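PDB 4EPS: hypothetical protein from Bacteroides ovatus, which probably forms part of the tip of fimbriae, the cell-surface filaments that mediate adhesion and biofilm formation. Local coordinates for residues F49-N62 with S96-F110. Numbering follows the deposited sequence. Where two conformers were deposited one is given.
With GOL (glycerol), chain B.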
ATOM      1  N   PHE A  49     -11.112 -26.550  54.200  1.00 29.08           N
ATOM      2  CA  PHE A  49     -11.349 -27.741  55.026  1.00 29.17           C
ATOM      3  C   PHE A  49     -10.038 -28.302  55.569  1.00 33.81           C
ATOM      4  O   PHE A  49      -9.032 -28.329  54.850  1.00 32.12           O
ATOM      5  CB  PHE A  49     -12.039 -28.852  54.220  1.00 30.14           C
ATOM      6  CG  PHE A  49     -13.443 -28.558  53.757  1.00 31.41           C
ATOM      7  CD1 PHE A  49     -13.675 -27.932  52.533  1.00 31.99           C
ATOM      8  CD2 PHE A  49     -14.544 -28.987  54.504  1.00 33.77           C
ATOM      9  CE1 PHE A  49     -14.979 -27.684  52.094  1.00 32.79           C
ATOM     10  CE2 PHE A  49     -15.848 -28.748  54.058  1.00 36.20           C
ATOM     11  CZ  PHE A  49     -16.060 -28.092  52.862  1.00 34.04           C
ATOM     12  N   ALA A  50     -10.065 -28.804  56.810  1.00 31.13           N
ATOM     13  CA  ALA A  50      -8.936 -29.493  57.430  1.00 30.97           C
ATOM     14  C   ALA A  50      -9.417 -30.874  57.843  1.00 36.35           C
ATOM     15  O   ALA A  50     -10.423 -30.989  58.561  1.00 36.12           O
ATOM     16  CB  ALA A  50      -8.410 -28.718  58.633  1.00 31.75           C
ATOM     17  N   VAL A  51      -8.745 -31.918  57.347  1.00 32.23           N
ATOM     18  CA  VAL A  51      -9.114 -33.302  57.653  1.00 32.36           C
ATOM     19  C   VAL A  51      -8.010 -33.898  58.527  1.00 37.91           C
ATOM     20  O   VAL A  51      -6.842 -33.916  58.134  1.00 35.91           O
ATOM     21  CB  VAL A  51      -9.378 -34.107  56.357  1.00 35.60           C
ATOM     22  CG1 VAL A  51      -9.672 -35.574  56.648  1.00 35.71           C
ATOM     23  CG2 VAL A  51     -10.527 -33.485  55.561  1.00 35.22           C
ATOM     24  N   LYS A  52      -8.395 -34.385  59.714  1.00 36.40           N
ATOM     25  CA  LYS A  52      -7.486 -35.023  60.662  1.00 37.03           C
ATOM     26  C   LYS A  52      -8.063 -36.402  61.004  1.00 44.24           C
ATOM     27  O   LYS A  52      -9.237 -36.494  61.372  1.00 43.49           O
ATOM     28  CB  LYS A  52      -7.340 -34.141  61.916  1.00 39.08           C
ATOM     29  CG  LYS A  52      -6.217 -34.542  62.862  1.00 44.21           C
ATOM     30  CD  LYS A  52      -6.569 -34.179  64.297  1.00 52.80           C
ATOM     31  CE  LYS A  52      -5.413 -33.728  65.175  1.00 55.64           C
ATOM     32  NZ  LYS A  52      -4.156 -34.508  64.973  1.00 48.03           N
ATOM     33  N   ASP A  53      -7.257 -37.464  60.807  1.00 42.88           N
ATOM     34  CA  ASP A  53      -7.588 -38.872  61.088  1.00 44.45           C
ATOM     35  C   ASP A  53      -8.958 -39.302  60.498  1.00 49.67           C
ATOM     36  O   ASP A  53      -9.752 -39.952  61.178  1.00 50.24           O
ATOM     37  CB  ASP A  53      -7.535 -39.135  62.613  1.00 46.91           C
ATOM     38  CG  ASP A  53      -6.168 -38.866  63.235  1.00 58.63           C
ATOM     39  OD1 ASP A  53      -5.165 -39.455  62.756  1.00 60.24           O
ATOM     40  OD2 ASP A  53      -6.102 -38.081  64.207  1.00 62.40           O
ATOM     41  N   GLY A  54      -9.210 -38.920  59.244  1.00 45.03           N
ATOM     42  CA  GLY A  54     -10.416 -39.287  58.505  1.00 44.31           C
ATOM     43  C   GLY A  54     -11.686 -38.523  58.821  1.00 46.08           C
ATOM     44  O   GLY A  54     -12.767 -38.961  58.432  1.00 46.94           O
ATOM     45  N   ALA A  55     -11.577 -37.375  59.504  1.00 40.82           N
ATOM     46  CA  ALA A  55     -12.730 -36.528  59.831  1.00 39.89           C
ATOM     47  C   ALA A  55     -12.394 -35.048  59.646  1.00 41.47           C
ATOM     48  O   ALA A  55     -11.284 -34.622  59.972  1.00 39.06           O
ATOM     49  CB  ALA A  55     -13.183 -36.774  61.266  1.00 41.12           C
ATOM     50  N   ILE A  56     -13.378 -34.261  59.188  1.00 37.16           N
ATOM     51  CA  ILE A  56     -13.228 -32.816  59.052  1.00 36.77           C
ATOM     52  C   ILE A  56     -13.212 -32.196  60.454  1.00 42.93           C
ATOM     53  O   ILE A  56     -14.059 -32.538  61.284  1.00 43.99           O
ATOM     54  CB  ILE A  56     -14.335 -32.178  58.158  1.00 39.20           C
ATOM     55  CG1 ILE A  56     -14.404 -32.840  56.762  1.00 38.70           C
ATOM     56  CG2 ILE A  56     -14.127 -30.668  58.040  1.00 38.76           C
ATOM     57  CD1 ILE A  56     -15.729 -32.605  55.981  1.00 39.50           C
ATOM     58  N   LEU A  57     -12.247 -31.296  60.714  1.00 38.72           N
ATOM     59  CA  LEU A  57     -12.138 -30.560  61.971  1.00 39.15           C
ATOM     60  C   LEU A  57     -13.279 -29.567  62.056  1.00 45.09           C
ATOM     61  O   LEU A  57     -13.522 -28.827  61.095  1.00 43.73           O
ATOM     62  CB  LEU A  57     -10.781 -29.827  62.090  1.00 38.64           C
ATOM     63  CG  LEU A  57      -9.520 -30.665  62.324  1.00 42.94           C
ATOM     64  CD1 LEU A  57      -8.305 -29.765  62.406  1.00 43.07           C
ATOM     65  CD2 LEU A  57      -9.613 -31.480  63.633  1.00 47.18           C
ATOM     66  N   ASP A  58     -14.012 -29.574  63.188  1.00 43.07           N
ATOM     67  CA  ASP A  58     -15.147 -28.672  63.416  1.00 43.73           C
ATOM     68  C   ASP A  58     -14.755 -27.213  63.292  1.00 47.30           C
ATOM     69  O   ASP A  58     -15.577 -26.395  62.875  1.00 46.95           O
ATOM     70  CB  ASP A  58     -15.754 -28.899  64.815  1.00 46.92           C
ATOM     71  CG  ASP A  58     -16.372 -30.265  65.043  1.00 61.74           C
ATOM     72  OD1 ASP A  58     -17.075 -30.761  64.131  1.00 61.79           O
ATOM     73  OD2 ASP A  58     -16.228 -30.802  66.168  1.00 71.93           O
ATOM     74  N   GLU A  59     -13.515 -26.877  63.681  1.00 44.42           N
ATOM     75  CA  GLU A  59     -13.025 -25.503  63.632  1.00 44.79           C
ATOM     76  C   GLU A  59     -12.681 -25.056  62.189  1.00 44.29           C
ATOM     77  O   GLU A  59     -12.631 -23.855  61.965  1.00 45.14           O
ATOM     78  CB  GLU A  59     -11.807 -25.307  64.565  1.00 47.17           C
ATOM     79  CG  GLU A  59     -10.559 -26.087  64.165  1.00 63.28           C
ATOM     80  CD  GLU A  59      -9.300 -25.787  64.958  1.00 92.45           C
ATOM     81  OE1 GLU A  59      -8.745 -24.673  64.807  1.00 83.46           O
ATOM     82  OE2 GLU A  59      -8.835 -26.696  65.684  1.00 91.45           O
ATOM     83  N   ILE A  60     -12.406 -25.998  61.247  1.00 36.98           N
ATOM     84  CA  ILE A  60     -12.023 -25.696  59.839  1.00 34.70           C
ATOM     85  C   ILE A  60     -12.880 -26.563  58.889  1.00 35.50           C
ATOM     86  O   ILE A  60     -12.410 -27.529  58.276  1.00 33.18           O
ATOM     87  CB  ILE A  60     -10.481 -25.856  59.567  1.00 36.68           C
ATOM     88  CG1 ILE A  60      -9.606 -25.182  60.682  1.00 37.32           C
ATOM     89  CG2 ILE A  60     -10.116 -25.271  58.168  1.00 35.86           C
ATOM     90  CD1 ILE A  60      -8.162 -25.695  60.848  1.00 44.50           C
ATOM     91  N   ASN A  61     -14.160 -26.229  58.824  1.00 32.49           N
ATOM     92  CA  ASN A  61     -15.147 -26.955  58.046  1.00 32.62           C
ATOM     93  C   ASN A  61     -15.868 -25.966  57.162  1.00 35.75           C
ATOM     94  O   ASN A  61     -16.740 -25.236  57.638  1.00 35.49           O
ATOM     95  CB  ASN A  61     -16.114 -27.700  59.006  1.00 35.75           C
ATOM     96  CG  ASN A  61     -17.061 -28.667  58.333  1.00 51.30           C
ATOM     97  OD1 ASN A  61     -17.266 -28.649  57.120  1.00 41.44           O
ATOM     98  ND2 ASN A  61     -17.656 -29.549  59.114  1.00 43.53           N
ATOM     99  N   ASN A  62     -15.448 -25.879  55.874  1.00 31.92           N
ATOM    100  CA  ASN A  62     -15.997 -24.924  54.910  1.00 31.53           C
ATOM    101  C   ASN A  62     -15.800 -23.494  55.420  1.00 35.07           C
ATOM    102  O   ASN A  62     -16.717 -22.683  55.396  1.00 35.43           O
ATOM    103  CB  ASN A  62     -17.479 -25.211  54.581  1.00 33.00           C
ATOM    104  CG  ASN A  62     -17.928 -24.488  53.353  1.00 37.67           C
ATOM    105  OD1 ASN A  62     -17.131 -24.248  52.444  1.00 32.50           O
ATOM    106  ND2 ASN A  62     -19.186 -24.058  53.317  1.00 30.90           N
ATOM    107  N   SER A  96     -22.111 -21.579  50.702  1.00 37.80           N
ATOM    108  CA  SER A  96     -22.616 -21.585  52.085  1.00 39.71           C
ATOM    109  C   SER A  96     -22.996 -22.988  52.532  1.00 43.67           C
ATOM    110  O   SER A  96     -22.777 -23.337  53.697  1.00 43.83           O
ATOM    111  CB  SER A  96     -23.835 -20.676  52.224  1.00 44.46           C
ATOM    112  OG  SER A  96     -23.442 -19.317  52.314  1.00 56.91           O
ATOM    113  N   GLU A  97     -23.541 -23.804  51.603  1.00 40.13           N
ATOM    114  CA  GLU A  97     -23.960 -25.171  51.919  1.00 40.37           C
ATOM    115  C   GLU A  97     -23.022 -26.193  51.274  1.00 41.53           C
ATOM    116  O   GLU A  97     -22.934 -26.274  50.052  1.00 42.27           O
ATOM    117  CB  GLU A  97     -25.433 -25.402  51.488  1.00 42.56           C
ATOM    118  CG  GLU A  97     -26.029 -26.730  51.945  1.00 59.68           C
ATOM    119  CD  GLU A  97     -26.183 -26.910  53.445  1.00 88.08           C
ATOM    120  OE1 GLU A  97     -25.219 -27.377  54.093  1.00 79.10           O
ATOM    121  OE2 GLU A  97     -27.273 -26.591  53.973  1.00 91.94           O
HETATM  122  N   MSE A  98     -22.331 -26.981  52.101  1.00 34.82           N
HETATM  123  CA  MSE A  98     -21.406 -28.002  51.603  1.00 32.19           C
HETATM  124  C   MSE A  98     -21.758 -29.378  52.169  1.00 38.06           C
HETATM  125  O   MSE A  98     -21.004 -30.333  51.976  1.00 36.95           O
HETATM  126  CB  MSE A  98     -19.945 -27.622  51.899  1.00 32.01           C
HETATM  127  CG  MSE A  98     -19.427 -26.499  50.987  1.00 35.21           C
HETATM  128 SE   MSE A  98     -19.316 -27.073  49.137  0.75 38.21          SE
HETATM  129  CE  MSE A  98     -17.744 -28.258  49.279  1.00 33.70           C
ATOM    130  N   THR A  99     -22.940 -29.508  52.801  1.00 39.35           N
ATOM    131  CA  THR A  99     -23.377 -30.808  53.336  1.00 40.32           C
ATOM    132  C   THR A  99     -23.496 -31.807  52.178  1.00 43.15           C
ATOM    133  O   THR A  99     -24.150 -31.517  51.178  1.00 43.38           O
ATOM    134  CB  THR A  99     -24.694 -30.674  54.149  1.00 52.15           C
ATOM    135  OG1 THR A  99     -24.504 -29.702  55.185  1.00 54.07           O
ATOM    136  CG2 THR A  99     -25.125 -31.992  54.776  1.00 50.00           C
ATOM    137  N   GLY A 100     -22.800 -32.929  52.317  1.00 40.13           N
ATOM    138  CA  GLY A 100     -22.773 -34.002  51.333  1.00 39.89           C
ATOM    139  C   GLY A 100     -21.980 -33.686  50.082  1.00 42.08           C
ATOM    140  O   GLY A 100     -22.018 -34.467  49.127  1.00 42.14           O
ATOM    141  N   LYS A 101     -21.218 -32.565  50.076  1.00 35.27           N
ATOM    142  CA  LYS A 101     -20.455 -32.205  48.884  1.00 33.47           C
ATOM    143  C   LYS A 101     -18.971 -32.634  48.967  1.00 37.13           C
ATOM    144  O   LYS A 101     -18.207 -32.377  48.027  1.00 35.95           O
ATOM    145  CB  LYS A 101     -20.578 -30.695  48.591  1.00 34.69           C
ATOM    146  CG  LYS A 101     -22.009 -30.209  48.352  1.00 42.47           C
ATOM    147  CD  LYS A 101     -22.664 -30.917  47.185  1.00 53.84           C
ATOM    148  CE  LYS A 101     -23.903 -30.225  46.674  1.00 61.55           C
ATOM    149  NZ  LYS A 101     -24.398 -30.892  45.436  1.00 58.92           N
ATOM    150  N   THR A 102     -18.572 -33.312  50.062  1.00 34.58           N
ATOM    151  CA  THR A 102     -17.195 -33.786  50.240  1.00 34.68           C
ATOM    152  C   THR A 102     -17.175 -35.309  50.434  1.00 40.37           C
ATOM    153  O   THR A 102     -18.181 -35.885  50.844  1.00 40.18           O
ATOM    154  CB  THR A 102     -16.495 -33.051  51.395  1.00 41.42           C
ATOM    155  OG1 THR A 102     -17.217 -33.290  52.592  1.00 37.96           O
ATOM    156  CG2 THR A 102     -16.380 -31.534  51.151  1.00 35.88           C
ATOM    157  N   ASP A 103     -16.037 -35.951  50.119  1.00 37.41           N
ATOM    158  CA  ASP A 103     -15.862 -37.401  50.229  1.00 37.66           C
ATOM    159  C   ASP A 103     -14.573 -37.745  50.971  1.00 43.27           C
ATOM    160  O   ASP A 103     -13.468 -37.539  50.451  1.00 41.12           O
ATOM    161  CB  ASP A 103     -15.862 -38.039  48.828  1.00 39.35           C
ATOM    162  CG  ASP A 103     -15.773 -39.564  48.775  1.00 52.26           C
ATOM    163  OD1 ASP A 103     -15.931 -40.209  49.831  1.00 50.47           O
ATOM    164  OD2 ASP A 103     -15.606 -40.110  47.662  1.00 60.72           O
ATOM    165  N   LEU A 104     -14.720 -38.316  52.175  1.00 43.31           N
ATOM    166  CA  LEU A 104     -13.585 -38.719  53.010  1.00 44.77           C
ATOM    167  C   LEU A 104     -13.083 -40.137  52.679  1.00 52.03           C
ATOM    168  O   LEU A 104     -11.934 -40.450  52.983  1.00 51.40           O
ATOM    169  CB  LEU A 104     -13.969 -38.647  54.501  1.00 45.04           C
ATOM    170  CG  LEU A 104     -14.301 -37.261  55.054  1.00 49.22           C
ATOM    171  CD1 LEU A 104     -15.124 -37.376  56.337  1.00 49.50           C
ATOM    172  CD2 LEU A 104     -13.040 -36.453  55.302  1.00 50.12           C
ATOM    173  N   ILE A 105     -13.932 -40.981  52.062  1.00 51.73           N
ATOM    174  CA  ILE A 105     -13.600 -42.379  51.751  1.00 53.28           C
ATOM    175  C   ILE A 105     -12.788 -42.459  50.451  1.00 59.40           C
ATOM    176  O   ILE A 105     -11.687 -43.017  50.471  1.00 60.14           O
ATOM    177  CB  ILE A 105     -14.873 -43.286  51.745  1.00 57.22           C
ATOM    178  CG1 ILE A 105     -15.439 -43.442  53.179  1.00 58.27           C
ATOM    179  CG2 ILE A 105     -14.601 -44.677  51.134  1.00 58.19           C
ATOM    180  CD1 ILE A 105     -16.673 -42.587  53.490  1.00 66.70           C
ATOM    181  N   GLY A 106     -13.312 -41.883  49.363  1.00 55.38           N
ATOM    182  CA  GLY A 106     -12.663 -41.864  48.057  1.00 54.37           C
ATOM    183  C   GLY A 106     -11.359 -41.089  47.998  1.00 57.11           C
ATOM    184  O   GLY A 106     -10.989 -40.410  48.963  1.00 57.36           O
ATOM    185  N   ASP A 107     -10.659 -41.185  46.843  1.00 51.66           N
ATOM    186  CA  ASP A 107      -9.370 -40.515  46.651  0.50 50.58           C
ATOM    187  C   ASP A 107      -9.545 -39.067  46.123  1.00 52.00           C
ATOM    188  O   ASP A 107      -8.550 -38.347  45.951  1.00 52.09           O
ATOM    189  CB  ASP A 107      -8.463 -41.347  45.722  0.50 52.81           C
ATOM    190  CG  ASP A 107      -8.232 -42.775  46.197  0.50 64.32           C
ATOM    191  OD1 ASP A 107      -7.648 -42.953  47.294  0.50 64.49           O
ATOM    192  OD2 ASP A 107      -8.638 -43.714  45.476  0.50 70.34           O
ATOM    193  N   ASP A 108     -10.804 -38.624  45.911  1.00 42.94           N
ATOM    194  CA  ASP A 108     -11.104 -37.260  45.455  1.00 39.40           C
ATOM    195  C   ASP A 108     -12.061 -36.602  46.453  1.00 37.49           C
ATOM    196  O   ASP A 108     -13.271 -36.839  46.407  1.00 34.52           O
ATOM    197  CB  ASP A 108     -11.677 -37.277  44.020  1.00 40.70           C
ATOM    198  CG  ASP A 108     -12.111 -35.925  43.452  1.00 44.27           C
ATOM    199  OD1 ASP A 108     -11.789 -34.878  44.074  1.00 42.70           O
ATOM    200  OD2 ASP A 108     -12.797 -35.916  42.418  1.00 48.37           O
ATOM    201  N   PHE A 109     -11.514 -35.756  47.356  1.00 32.38           N
ATOM    202  CA  PHE A 109     -12.309 -35.108  48.408  1.00 31.22           C
ATOM    203  C   PHE A 109     -13.498 -34.289  47.875  1.00 33.26           C
ATOM    204  O   PHE A 109     -14.511 -34.203  48.560  1.00 32.96           O
ATOM    205  CB  PHE A 109     -11.415 -34.205  49.265  1.00 31.84           C
ATOM    206  CG  PHE A 109     -12.065 -33.558  50.472  1.00 32.23           C
ATOM    207  CD1 PHE A 109     -12.306 -34.291  51.631  1.00 34.14           C
ATOM    208  CD2 PHE A 109     -12.367 -32.200  50.474  1.00 32.29           C
ATOM    209  CE1 PHE A 109     -12.876 -33.688  52.757  1.00 35.28           C
ATOM    210  CE2 PHE A 109     -12.904 -31.586  51.612  1.00 35.02           C
ATOM    211  CZ  PHE A 109     -13.153 -32.334  52.751  1.00 34.26           C
ATOM    212  N   PHE A 110     -13.364 -33.644  46.697  1.00 29.35           N
ATOM    213  CA  PHE A 110     -14.464 -32.825  46.184  1.00 28.69           C
ATOM    214  C   PHE A 110     -15.263 -33.510  45.038  1.00 34.90           C
ATOM    215  O   PHE A 110     -15.999 -32.829  44.313  1.00 32.40           O
ATOM    216  CB  PHE A 110     -13.929 -31.464  45.713  1.00 28.75           C
ATOM    217  CG  PHE A 110     -13.396 -30.577  46.821  1.00 28.18           C
ATOM    218  CD1 PHE A 110     -14.263 -29.956  47.720  1.00 30.05           C
ATOM    219  CD2 PHE A 110     -12.035 -30.307  46.919  1.00 26.94           C
ATOM    220  CE1 PHE A 110     -13.774 -29.091  48.713  1.00 29.57           C
ATOM    221  CE2 PHE A 110     -11.543 -29.450  47.914  1.00 28.48           C
ATOM    222  CZ  PHE A 110     -12.415 -28.837  48.794  1.00 27.20           C
TER
HETATM  223  C1  GOL B 629     -21.326 -26.942  55.774  1.00 75.86           C
HETATM  224  O1  GOL B 629     -22.426 -26.754  54.895  1.00 74.58           O
HETATM  225  C2  GOL B 629     -21.084 -25.694  56.592  1.00 77.49           C
HETATM  226  O2  GOL B 629     -20.710 -24.620  55.722  1.00 76.77           O
HETATM  227  C3  GOL B 629     -19.998 -25.941  57.616  1.00 78.47           C
HETATM  228  O3  GOL B 629     -19.706 -24.763  58.363  1.00 78.61           O
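The ring of Phe49 receives the edge of Phe109 and the methyl of Thr102 on one face, while the backbone N of Asn62 lies over the rim of the other and Ile56 CG2 sits in plane at its edge. Phe49 and Phe109 make a T-shaped pair, planes at 70° and centroids 5.4 Å apart. Thr102 CG2 forms a CH-pi contact 4.2 Å from the Phe49 ring centroid. Phe110 approaches the Phe49 ring obliquely and turns its own edge to it, Phe110 CE1 lying 3.9 Å from Phe49 CE1, and CE of Met98, a selenomethionine, reaches the same end of the ring because its chain is bent at chi2 and chi3. Ile56 CD1 and Leu104 CD2 lie at the edge of the Phe109 ring, Thr102 CB above the rim of one face, and Tyr89 of strand 87-92 stacks on that ring.

Toward the turn at Gly54, Val51 spreads its two methyls: with CG1 anti to the backbone N (chi1 176°), CG1 meets Leu104 CD2 at 3.7 Å and CG2 faces Phe109 CE1. Leu104 CD1 rests against the carbonyl O of Gly54.

At the far end, Asn62 lays its amide beside Met98 CG; OD1 bonds to Tyr91 OH, and ND2 donates to Gln95 O and, nearly straight at 169°, to O2 of a glycerol probably acquired in crystallisation. The same glycerol takes Met98 N on O1 at 2.8 Å, bridging the segments. An alanine in place of Phe49 would probably open a gap between Thr102, Met98, Phe109 and Phe110, and leave Phe109 without the face its edge meets.

The loop between strand 87-92 and helix 111-115 of this fimbrillin-like domain is thus held against the hairpin 45-67 by aromatic and aliphatic packing that depends on shape rather than charge.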